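Local coordinates for protein histidine acid phosphatase (Bifidobacterium longum subsp. infantis, PDB 6RXD) that probably removes phosphate groups by hydrolysis from inositol polyphosphates such as phytate, and from 2,3-bisphosphoglycerate, as a histidine acid phosphatase of the MINPP type, at residues Q103-H108 / G147-K152; E352-K357 / D425-G430. All blocks are in the same frame, centred on the assembly; numbering follows the deposited sequence.

Interaction 1 (Q103-H108 / G147-K152); sequences QGAQQH and GENFEK
Two helices of the alpha/beta domain of this histidine phosphatase, 102-118 and 141-157, cross where H108 meets F150 and A105 meets N149, an example of how backbones come close where large side chains turn aside. The segment axes approach to 7.9 Å and cross at -49°, and the CA atoms of H108 and F150 lie only 4.6 Å apart. At that point the carbonyl oxygen of H108 receives a CA-H...O contact from F150, CA to O 3.2 Å, with an angle of 149° at the hydrogen. The CB of F150 also lies near this oxygen, while its ring, with CG anti to the backbone N (chi1 175°), leads away from segment 103-108, packing on I111 and A115 along helix 102-118 and meeting F395 and F397 of strand 391-398. Nearly a turn earlier on the first helix, the methyl of A105 meets the flat amide of N149: CB of A105 is 3.6 Å from OD1 of N149 and 3.8 Å from its ND2. That ND2 is hydrogen-bonded within its own helix, to the carbonyl of E145, which would limit turning of the amide. Of the H108 side chain, CB touches, 3.8 Å from the backbone N of F150, and NE2 makes a weak hydrogen bond to the carbonyl of R44. The contact thus rests on van der Waals fit and one CA-H...O interaction, the amide's polar demand met partly inside its own helix.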
loop_
_atom_site.group_PDB
_atom_site.type_symbol
_atom_site.label_atom_id
_atom_site.label_comp_id
_atom_site.label_asym_id
_atom_site.label_seq_id
_atom_site.Cartn_x
_atom_site.Cartn_y
_atom_site.Cartn_z
ATOM N N GLN A 103 14.283 -3.921 1.990
ATOM C CA GLN A 103 13.285 -3.778 3.044
ATOM C C GLN A 103 11.953 -4.395 2.620
ATOM O O GLN A 103 11.283 -5.058 3.414
ATOM C CB GLN A 103 13.069 -2.293 3.358
ATOM C CG GLN A 103 11.991 -2.017 4.406
ATOM C CD GLN A 103 11.746 -0.522 4.578
ATOM O OE1 GLN A 103 10.825 0.045 3.991
ATOM N NE2 GLN A 103 12.582 0.122 5.375
ATOM N N GLY A 104 11.560 -4.158 1.370
ATOM C CA GLY A 104 10.289 -4.687 0.874
ATOM C C GLY A 104 10.273 -6.207 0.862
ATOM O O GLY A 104 9.251 -6.842 1.120
ATOM N N ALA A 105 11.415 -6.798 0.549
ATOM C CA ALA A 105 11.540 -8.245 0.575
ATOM C C ALA A 105 11.429 -8.753 2.011
ATOM O O ALA A 105 10.724 -9.749 2.291
ATOM C CB ALA A 105 12.881 -8.675 -0.047
ATOM N N GLN A 106 12.128 -8.080 2.924
ATOM C CA GLN A 106 12.120 -8.476 4.333
ATOM C C GLN A 106 10.742 -8.350 4.961
ATOM O O GLN A 106 10.372 -9.171 5.812
ATOM C CB GLN A 106 13.155 -7.683 5.141
ATOM C CG GLN A 106 14.598 -8.045 4.772
ATOM C CD GLN A 106 15.645 -7.235 5.528
ATOM O OE1 GLN A 106 15.416 -6.086 5.906
ATOM N NE2 GLN A 106 16.809 -7.835 5.738
ATOM N N GLN A 107 9.989 -7.330 4.547
ATOM C CA GLN A 107 8.624 -7.126 5.049
ATOM C C GLN A 107 7.791 -8.362 4.793
ATOM O O GLN A 107 7.192 -8.916 5.706
ATOM C CB GLN A 107 7.957 -5.897 4.403
ATOM C CG GLN A 107 8.524 -4.551 4.880
ATOM C CD GLN A 107 8.152 -3.387 3.964
ATOM O OE1 GLN A 107 7.716 -3.593 2.825
ATOM N NE2 GLN A 107 8.335 -2.152 4.455
ATOM N N HIS A 108 7.776 -8.803 3.542
ATOM C CA HIS A 108 6.963 -9.951 3.166
ATOM C C HIS A 108 7.505 -11.274 3.686
ATOM O O HIS A 108 6.736 -12.164 4.050
ATOM C CB HIS A 108 6.712 -9.954 1.658
ATOM C CG HIS A 108 5.616 -9.023 1.266
ATOM N ND1 HIS A 108 4.295 -9.418 1.220
ATOM C CD2 HIS A 108 5.623 -7.696 1.000
ATOM C CE1 HIS A 108 3.539 -8.381 0.910
ATOM N NE2 HIS A 108 4.318 -7.320 0.777
ATOM N N GLY A 147 4.825 -11.465 -3.005
ATOM C CA GLY A 147 4.298 -12.782 -2.703
ATOM C C GLY A 147 5.385 -13.844 -2.652
ATOM O O GLY A 147 5.354 -14.725 -1.789
ATOM N N GLU A 148 6.352 -13.760 -3.560
ATOM C CA GLU A 148 7.424 -14.754 -3.602
ATOM C C GLU A 148 8.253 -14.709 -2.325
ATOM O O GLU A 148 8.683 -15.738 -1.813
ATOM C CB GLU A 148 8.303 -14.542 -4.841
ATOM C CG GLU A 148 7.560 -14.787 -6.148
ATOM C CD GLU A 148 8.314 -14.290 -7.364
ATOM O OE1 GLU A 148 9.492 -13.904 -7.220
ATOM O OE2 GLU A 148 7.720 -14.284 -8.465
ATOM N N ASN A 149 8.459 -13.509 -1.795
ATOM C CA ASN A 149 9.168 -13.389 -0.529
ATOM C C ASN A 149 8.361 -13.898 0.662
ATOM O O ASN A 149 8.916 -14.508 1.573
ATOM C CB ASN A 149 9.638 -11.947 -0.318
ATOM C CG ASN A 149 10.857 -11.616 -1.165
ATOM O OD1 ASN A 149 11.959 -12.066 -0.866
ATOM N ND2 ASN A 149 10.661 -10.848 -2.232
ATOM N N PHE A 150 7.056 -13.640 0.655
ATOM C CA PHE A 150 6.162 -14.184 1.667
ATOM C C PHE A 150 6.258 -15.712 1.619
ATOM O O PHE A 150 6.363 -16.381 2.655
ATOM C CB PHE A 150 4.732 -13.714 1.364
ATOM C CG PHE A 150 3.659 -14.287 2.270
ATOM C CD1 PHE A 150 2.982 -13.470 3.169
ATOM C CD2 PHE A 150 3.276 -15.620 2.168
ATOM C CE1 PHE A 150 1.966 -13.986 3.981
ATOM C CE2 PHE A 150 2.272 -16.141 2.979
ATOM C CZ PHE A 150 1.614 -15.321 3.876
ATOM N N GLU A 151 6.210 -16.257 0.408
ATOM C CA GLU A 151 6.261 -17.701 0.220
ATOM C C GLU A 151 7.569 -18.296 0.757
ATOM O O GLU A 151 7.565 -19.326 1.427
ATOM C CB GLU A 151 6.064 -18.039 -1.261
ATOM C CG GLU A 151 6.130 -19.530 -1.575
ATOM C CD GLU A 151 5.883 -19.826 -3.042
ATOM O OE1 GLU A 151 5.221 -20.839 -3.328
ATOM O OE2 GLU A 151 6.351 -19.056 -3.903
ATOM N N LYS A 152 8.682 -17.620 0.487
ATOM C CA LYS A 152 9.976 -18.038 1.011
ATOM C C LYS A 152 10.014 -18.041 2.535
ATOM O O LYS A 152 10.496 -18.990 3.148
ATOM C CB LYS A 152 11.070 -17.128 0.466
ATOM C CG LYS A 152 12.468 -17.503 0.890
ATOM C CD LYS A 152 13.475 -16.635 0.157
ATOM C CE LYS A 152 13.069 -16.468 -1.303
ATOM N NZ LYS A 152 14.072 -15.706 -2.096
#

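Interaction 2 (E352-K357 / D425-G430); sequences EDFYEK and DVYTYG
With CG anti to the backbone N in both F354 (chi1 174°) and Y427, the two rings reach across from helix 339-357 and the loop after helix 400-410 to lie nearly flat on one another. They form an offset stack, centroids 4.4 Å apart and planes inclined by 14°. CD1 of Y427 sits over the middle of the F354 ring, 3.8 Å from CG of F354, whereas that CG lies toward the rim of the tyrosine ring. The CB of F354 adds a CH-pi contact, standing 4.2 Å from the Y427 centroid and almost on the ring normal. With an alanine here, the face of Y427 would probably lose its aromatic cover and a gap is likely to open between helix and loop. Y355 joins the same cluster, with CD2 of F354 over the centre of its ring, and adds a polar tie. Its OH accepts a nearly straight hydrogen bond from the backbone N of Y427, N to OH 2.9 Å and 166° at the hydrogen, and also lies 3.4 Å from CB of V426. CE2 of Y355 lies 3.7 Å from CB of Y427, so the loop residue is held through both backbone and side chain. Y427 is tied down further by hydrogen bonds from its OH to the carbonyl of W434 and from W347 NE1 to its own carbonyl. The arrangement is an aromatic cluster fastening an irregular loop to a helix that also carries E352 and E356, zinc ligands in another structure of this protein.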
loop_
_atom_site.group_PDB
_atom_site.type_symbol
_atom_site.label_atom_id
_atom_site.label_comp_id
_atom_site.label_asym_id
_atom_site.label_seq_id
_atom_site.Cartn_x
_atom_site.Cartn_y
_atom_site.Cartn_z
ATOM N N GLU A 352 -4.926 13.483 -1.751
ATOM C CA GLU A 352 -5.216 12.978 -3.086
ATOM C C GLU A 352 -5.680 11.529 -3.019
ATOM O O GLU A 352 -6.648 11.144 -3.673
ATOM C CB GLU A 352 -3.977 13.081 -3.975
ATOM C CG GLU A 352 -4.274 12.975 -5.447
ATOM C CD GLU A 352 -3.746 14.164 -6.219
ATOM O OE1 GLU A 352 -4.523 15.114 -6.464
ATOM O OE2 GLU A 352 -2.550 14.152 -6.572
ATOM N N ASP A 353 -4.982 10.728 -2.224
ATOM C CA ASP A 353 -5.368 9.322 -2.073
ATOM C C ASP A 353 -6.725 9.206 -1.387
ATOM O O ASP A 353 -7.571 8.409 -1.790
ATOM C CB ASP A 353 -4.319 8.561 -1.268
ATOM C CG ASP A 353 -3.043 8.316 -2.049
ATOM O OD1 ASP A 353 -3.092 8.239 -3.298
ATOM O OD2 ASP A 353 -1.988 8.194 -1.397
ATOM N N PHE A 354 -6.922 10.003 -0.339
ATOM C CA PHE A 354 -8.167 9.980 0.410
ATOM C C PHE A 354 -9.370 10.239 -0.492
ATOM O O PHE A 354 -10.371 9.520 -0.422
ATOM C CB PHE A 354 -8.133 11.015 1.552
ATOM C CG PHE A 354 -9.434 11.141 2.276
ATOM C CD1 PHE A 354 -9.729 10.306 3.347
ATOM C CD2 PHE A 354 -10.379 12.078 1.863
ATOM C CE1 PHE A 354 -10.945 10.396 4.002
ATOM C CE2 PHE A 354 -11.606 12.180 2.517
ATOM C CZ PHE A 354 -11.889 11.336 3.584
ATOM N N TYR A 355 -9.278 11.277 -1.319
ATOM C CA TYR A 355 -10.400 11.671 -2.171
ATOM C C TYR A 355 -10.653 10.749 -3.358
ATOM O O TYR A 355 -11.802 10.591 -3.781
ATOM C CB TYR A 355 -10.223 13.114 -2.674
ATOM C CG TYR A 355 -10.738 14.160 -1.706
ATOM C CD1 TYR A 355 -12.096 14.251 -1.417
ATOM C CD2 TYR A 355 -9.872 15.053 -1.091
ATOM C CE1 TYR A 355 -12.572 15.208 -0.531
ATOM C CE2 TYR A 355 -10.335 16.009 -0.213
ATOM C CZ TYR A 355 -11.683 16.075 0.070
ATOM O OH TYR A 355 -12.149 17.029 0.935
ATOM N N GLU A 356 -9.593 10.159 -3.901
ATOM C CA GLU A 356 -9.715 9.382 -5.127
ATOM C C GLU A 356 -9.878 7.891 -4.867
ATOM O O GLU A 356 -10.463 7.171 -5.674
ATOM C CB GLU A 356 -8.493 9.619 -6.025
ATOM C CG GLU A 356 -8.355 11.049 -6.515
ATOM C CD GLU A 356 -7.044 11.302 -7.237
ATOM O OE1 GLU A 356 -6.393 10.330 -7.681
ATOM O OE2 GLU A 356 -6.659 12.481 -7.359
ATOM N N LYS A 357 -9.360 7.427 -3.727
ATOM C CA LYS A 357 -9.261 5.992 -3.455
ATOM C C LYS A 357 -9.781 5.550 -2.086
ATOM O O LYS A 357 -9.974 4.354 -1.855
ATOM C CB LYS A 357 -7.793 5.557 -3.608
ATOM C CG LYS A 357 -7.243 5.865 -5.007
ATOM C CD LYS A 357 -5.725 5.751 -5.114
ATOM C CE LYS A 357 -5.255 6.106 -6.525
ATOM N NZ LYS A 357 -3.771 5.972 -6.687
ATOM N N ASP A 425 -14.695 23.085 2.471
ATOM C CA ASP A 425 -14.560 22.446 3.783
ATOM C C ASP A 425 -14.003 21.041 3.550
ATOM O O ASP A 425 -14.745 20.053 3.568
ATOM C CB ASP A 425 -15.937 22.389 4.471
ATOM C CG ASP A 425 -15.887 21.822 5.886
ATOM O OD1 ASP A 425 -14.785 21.628 6.439
ATOM O OD2 ASP A 425 -16.977 21.582 6.448
ATOM N N VAL A 426 -12.695 20.963 3.305
ATOM C CA VAL A 426 -12.073 19.735 2.811
ATOM C C VAL A 426 -11.420 18.896 3.904
ATOM O O VAL A 426 -11.289 19.334 5.044
ATOM C CB VAL A 426 -10.979 20.064 1.755
ATOM C CG1 VAL A 426 -11.587 20.817 0.564
ATOM C CG2 VAL A 426 -9.843 20.889 2.387
ATOM N N TYR A 427 -11.022 17.682 3.513
ATOM C CA TYR A 427 -10.240 16.765 4.334
ATOM C C TYR A 427 -8.975 17.427 4.869
ATOM O O TYR A 427 -8.171 17.963 4.101
ATOM C CB TYR A 427 -9.850 15.562 3.468
ATOM C CG TYR A 427 -8.697 14.743 4.012
ATOM C CD1 TYR A 427 -8.908 13.765 4.976
ATOM C CD2 TYR A 427 -7.411 14.925 3.531
ATOM C CE1 TYR A 427 -7.848 13.004 5.479
ATOM C CE2 TYR A 427 -6.348 14.185 4.026
ATOM C CZ TYR A 427 -6.571 13.224 4.998
ATOM O OH TYR A 427 -5.494 12.486 5.468
ATOM N N THR A 428 -8.802 17.394 6.191
ATOM C CA THR A 428 -7.586 17.887 6.811
ATOM C C THR A 428 -7.197 16.943 7.923
ATOM O O THR A 428 -7.997 16.120 8.356
ATOM C CB THR A 428 -7.756 19.292 7.432
ATOM O OG1 THR A 428 -8.632 19.215 8.563
ATOM C CG2 THR A 428 -8.307 20.297 6.427
ATOM N N TYR A 429 -5.963 17.072 8.390
ATOM C CA TYR A 429 -5.511 16.276 9.510
ATOM C C TYR A 429 -6.265 16.615 10.796
ATOM O O TYR A 429 -6.370 15.775 11.697
ATOM C CB TYR A 429 -4.004 16.451 9.692
ATOM C CG TYR A 429 -3.158 15.600 8.763
ATOM C CD1 TYR A 429 -1.771 15.657 8.823
ATOM C CD2 TYR A 429 -3.737 14.738 7.831
ATOM C CE1 TYR A 429 -0.980 14.884 7.993
ATOM C CE2 TYR A 429 -2.944 13.945 6.984
ATOM C CZ TYR A 429 -1.562 14.029 7.089
ATOM O OH TYR A 429 -0.754 13.255 6.291
ATOM N N GLY A 430 -6.801 17.831 10.879
ATOM C CA GLY A 430 -7.584 18.229 12.036
ATOM C C GLY A 430 -9.009 17.698 12.053
ATOM O O GLY A 430 -9.606 17.585 13.130
#

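Overall arrangement
The two contacts illustrate how one fold joins its parts by different chemistry. Interaction 1 pairs two helices and is partly buried, whereas every touching residue of interaction 2, between a helix and an irregular loop, is buried. They share no helix or strand and lie on opposite sides of the chain's centre, their own centres 31 Å apart, with nearest atoms about 16 Å apart. In 103-108 with 147-152 a close backbone approach is joined by a methyl-amide contact, while 352-357 with 425-430 spans a wider separation with aromatic rings and a directional hydrogen bond. Both include residues that bind zinc in another structure of this protein, though these take no part in either contact.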